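Long-range contact in glial cell-derived neurotrophic factor (PDB 1AGQ), which is a cystine-knot growth factor that supports neurons, probably by binding cell-surface receptors as a dimer: residues B[62-67]-B[125-130]. Numbering follows the deposited sequence.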
loop_
_atom_site.group_PDB
_atom_site.type_symbol
_atom_site.label_atom_id
_atom_site.label_comp_id
_atom_site.label_asym_id
_atom_site.label_seq_id
_atom_site.Cartn_x
_atom_site.Cartn_y
_atom_site.Cartn_z
ATOM N N GLU B 62 -12.622 -17.690 21.837
ATOM C CA GLU B 62 -12.116 -16.400 21.388
ATOM C C GLU B 62 -11.819 -16.431 19.880
ATOM O O GLU B 62 -11.337 -17.429 19.352
ATOM C CB GLU B 62 -10.856 -16.062 22.180
ATOM C CG GLU B 62 -10.423 -14.602 22.105
ATOM C CD GLU B 62 -11.257 -13.696 22.998
ATOM O OE1 GLU B 62 -12.028 -14.228 23.830
ATOM O OE2 GLU B 62 -11.144 -12.455 22.869
ATOM N N GLU B 63 -12.158 -15.349 19.192
ATOM C CA GLU B 63 -11.905 -15.236 17.756
ATOM C C GLU B 63 -11.085 -13.980 17.556
ATOM O O GLU B 63 -11.004 -13.136 18.448
ATOM C CB GLU B 63 -13.205 -15.065 16.976
ATOM C CG GLU B 63 -14.174 -16.213 17.126
ATOM C CD GLU B 63 -15.352 -16.102 16.181
ATOM O OE1 GLU B 63 -15.698 -14.967 15.779
ATOM O OE2 GLU B 63 -15.931 -17.156 15.846
ATOM N N LEU B 64 -10.499 -13.837 16.375
ATOM C CA LEU B 64 -9.732 -12.654 16.105
ATOM C C LEU B 64 -9.509 -12.504 14.623
ATOM O O LEU B 64 -9.663 -13.456 13.844
ATOM C CB LEU B 64 -8.372 -12.725 16.823
ATOM C CG LEU B 64 -7.309 -13.570 16.113
ATOM C CD1 LEU B 64 -5.910 -13.214 16.605
ATOM C CD2 LEU B 64 -7.609 -15.031 16.367
ATOM N N ILE B 65 -9.206 -11.273 14.235
ATOM C CA ILE B 65 -8.866 -10.998 12.857
ATOM C C ILE B 65 -7.324 -11.047 12.914
ATOM O O ILE B 65 -6.698 -10.199 13.546
ATOM C CB ILE B 65 -9.284 -9.587 12.428
ATOM C CG1 ILE B 65 -10.792 -9.387 12.613
ATOM C CG2 ILE B 65 -8.908 -9.389 10.983
ATOM C CD1 ILE B 65 -11.630 -10.301 11.747
ATOM N N PHE B 66 -6.717 -12.061 12.318
ATOM C CA PHE B 66 -5.268 -12.143 12.339
ATOM C C PHE B 66 -4.809 -11.452 11.058
ATOM O O PHE B 66 -5.384 -11.675 9.996
ATOM C CB PHE B 66 -4.824 -13.600 12.352
ATOM C CG PHE B 66 -3.366 -13.796 12.030
ATOM C CD1 PHE B 66 -2.390 -13.481 12.962
ATOM C CD2 PHE B 66 -2.976 -14.275 10.782
ATOM C CE1 PHE B 66 -1.045 -13.634 12.662
ATOM C CE2 PHE B 66 -1.623 -14.427 10.476
ATOM C CZ PHE B 66 -0.663 -14.104 11.419
ATOM N N ARG B 67 -3.804 -10.589 11.160
ATOM C CA ARG B 67 -3.301 -9.916 9.965
ATOM C C ARG B 67 -1.818 -10.183 9.790
ATOM O O ARG B 67 -1.066 -10.221 10.747
ATOM C CB ARG B 67 -3.573 -8.418 10.044
ATOM C CG ARG B 67 -5.061 -8.147 10.167
ATOM C CD ARG B 67 -5.364 -6.693 9.891
ATOM N NE ARG B 67 -4.889 -5.839 10.972
ATOM C CZ ARG B 67 -5.259 -4.573 11.120
ATOM N NH1 ARG B 67 -6.099 -4.038 10.244
ATOM N NH2 ARG B 67 -4.827 -3.853 12.153
ATOM N N ARG B 125 0.800 -11.140 22.637
ATOM C CA ARG B 125 1.531 -9.892 22.399
ATOM C C ARG B 125 2.293 -9.981 21.058
ATOM O O ARG B 125 2.897 -11.018 20.758
ATOM C CB ARG B 125 2.557 -9.675 23.520
ATOM C CG ARG B 125 2.019 -9.449 24.924
ATOM C CD ARG B 125 3.197 -9.416 25.900
ATOM N NE ARG B 125 2.788 -9.068 27.259
ATOM C CZ ARG B 125 2.737 -7.824 27.724
ATOM N NH1 ARG B 125 3.075 -6.806 26.939
ATOM N NH2 ARG B 125 2.321 -7.591 28.963
ATOM N N LYS B 126 2.258 -8.913 20.262
ATOM C CA LYS B 126 2.945 -8.915 18.966
ATOM C C LYS B 126 2.574 -10.196 18.212
ATOM O O LYS B 126 3.440 -10.920 17.706
ATOM C CB LYS B 126 4.462 -8.850 19.191
ATOM C CG LYS B 126 4.954 -7.495 19.701
ATOM C CD LYS B 126 6.395 -7.580 20.212
ATOM N N HIS B 127 1.273 -10.449 18.133
ATOM C CA HIS B 127 0.718 -11.642 17.503
ATOM C C HIS B 127 0.042 -11.392 16.157
ATOM O O HIS B 127 -0.235 -12.323 15.408
ATOM C CB HIS B 127 -0.311 -12.259 18.453
ATOM C CG HIS B 127 -1.514 -11.388 18.683
ATOM N ND1 HIS B 127 -1.445 -10.163 19.309
ATOM C CD2 HIS B 127 -2.816 -11.569 18.354
ATOM C CE1 HIS B 127 -2.650 -9.626 19.357
ATOM N NE2 HIS B 127 -3.502 -10.461 18.781
ATOM N N SER B 128 -0.222 -10.127 15.866
ATOM C CA SER B 128 -0.901 -9.761 14.643
ATOM C C SER B 128 -0.365 -8.432 14.116
ATOM O O SER B 128 -0.084 -7.511 14.889
ATOM C CB SER B 128 -2.401 -9.646 14.912
ATOM O OG SER B 128 -3.132 -9.581 13.703
ATOM N N ALA B 129 -0.251 -8.331 12.797
ATOM C CA ALA B 129 0.256 -7.100 12.198
ATOM C C ALA B 129 -0.786 -5.983 12.174
ATOM O O ALA B 129 -1.981 -6.224 11.968
ATOM C CB ALA B 129 0.741 -7.374 10.779
ATOM N N LYS B 130 -0.312 -4.759 12.382
ATOM C CA LYS B 130 -1.153 -3.578 12.325
ATOM C C LYS B 130 -0.728 -2.781 11.077
ATOM O O LYS B 130 -1.558 -2.206 10.372
ATOM C CB LYS B 130 -0.929 -2.732 13.581
ATOM C CG LYS B 130 -1.726 -1.456 13.632
ATOM C CD LYS B 130 -1.698 -0.918 15.062
ATOM C CE LYS B 130 -2.322 0.460 15.159
ATOM N NZ LYS B 130 -1.992 1.110 16.460
#
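R67 meets S128 and A129 through three hydrogen bonds, and both its backbone and its side chain take part. Its amide N donates to S128 OG at 2.8 Å with an N-H...O angle of 159°, a nearly straight bond. The hydroxyl reaches that amide because OG stands anti to the backbone N of S128 (chi1 -167°); D109 OD2 is a second hydrogen-bond partner of OG, so this oxygen links the strand edge to an aspartate. One residue on, A129 N donates to R67 O at 2.9 Å, from above the carbonyl plane, while A129 CB packs against the same oxygen at 3.4 Å.

The R67 side chain curls round A129 O, from CB to NE. Its CB lies 3.3 Å from A129 O, and a bend at chi3 turns NE back toward that oxygen. NE donates to A129 O at 3.1 Å; the donor lies in the carbonyl plane, but the oxygen is tilted from the guanidinium plane, and the N-H...O angle of 136° marks a bent bond. NH2 instead forms a salt bridge with D109 OD1, so D109 grips both R67 and S128.

At H127 ring edges and carbon atoms take over from hydrogen bonds. F66 presents its ring edge, CE1 lying 3.1 Å from H127 O, a buried oxygen without a hydrogen-bond partner in the model. L64 CD1 meets the ring edge of H127 at CD2, in its plane, 3.9 Å away, tip to tip.

The contact joins strand 63-70 to the start of strand 129-134, just ahead of the cystine knot, whose disulfide C69-C132 ties the same two strands. Strand 43-50 pairs with the former and 103-108 with the latter; L87 and M79 of the second subunit pack on F66 and H127.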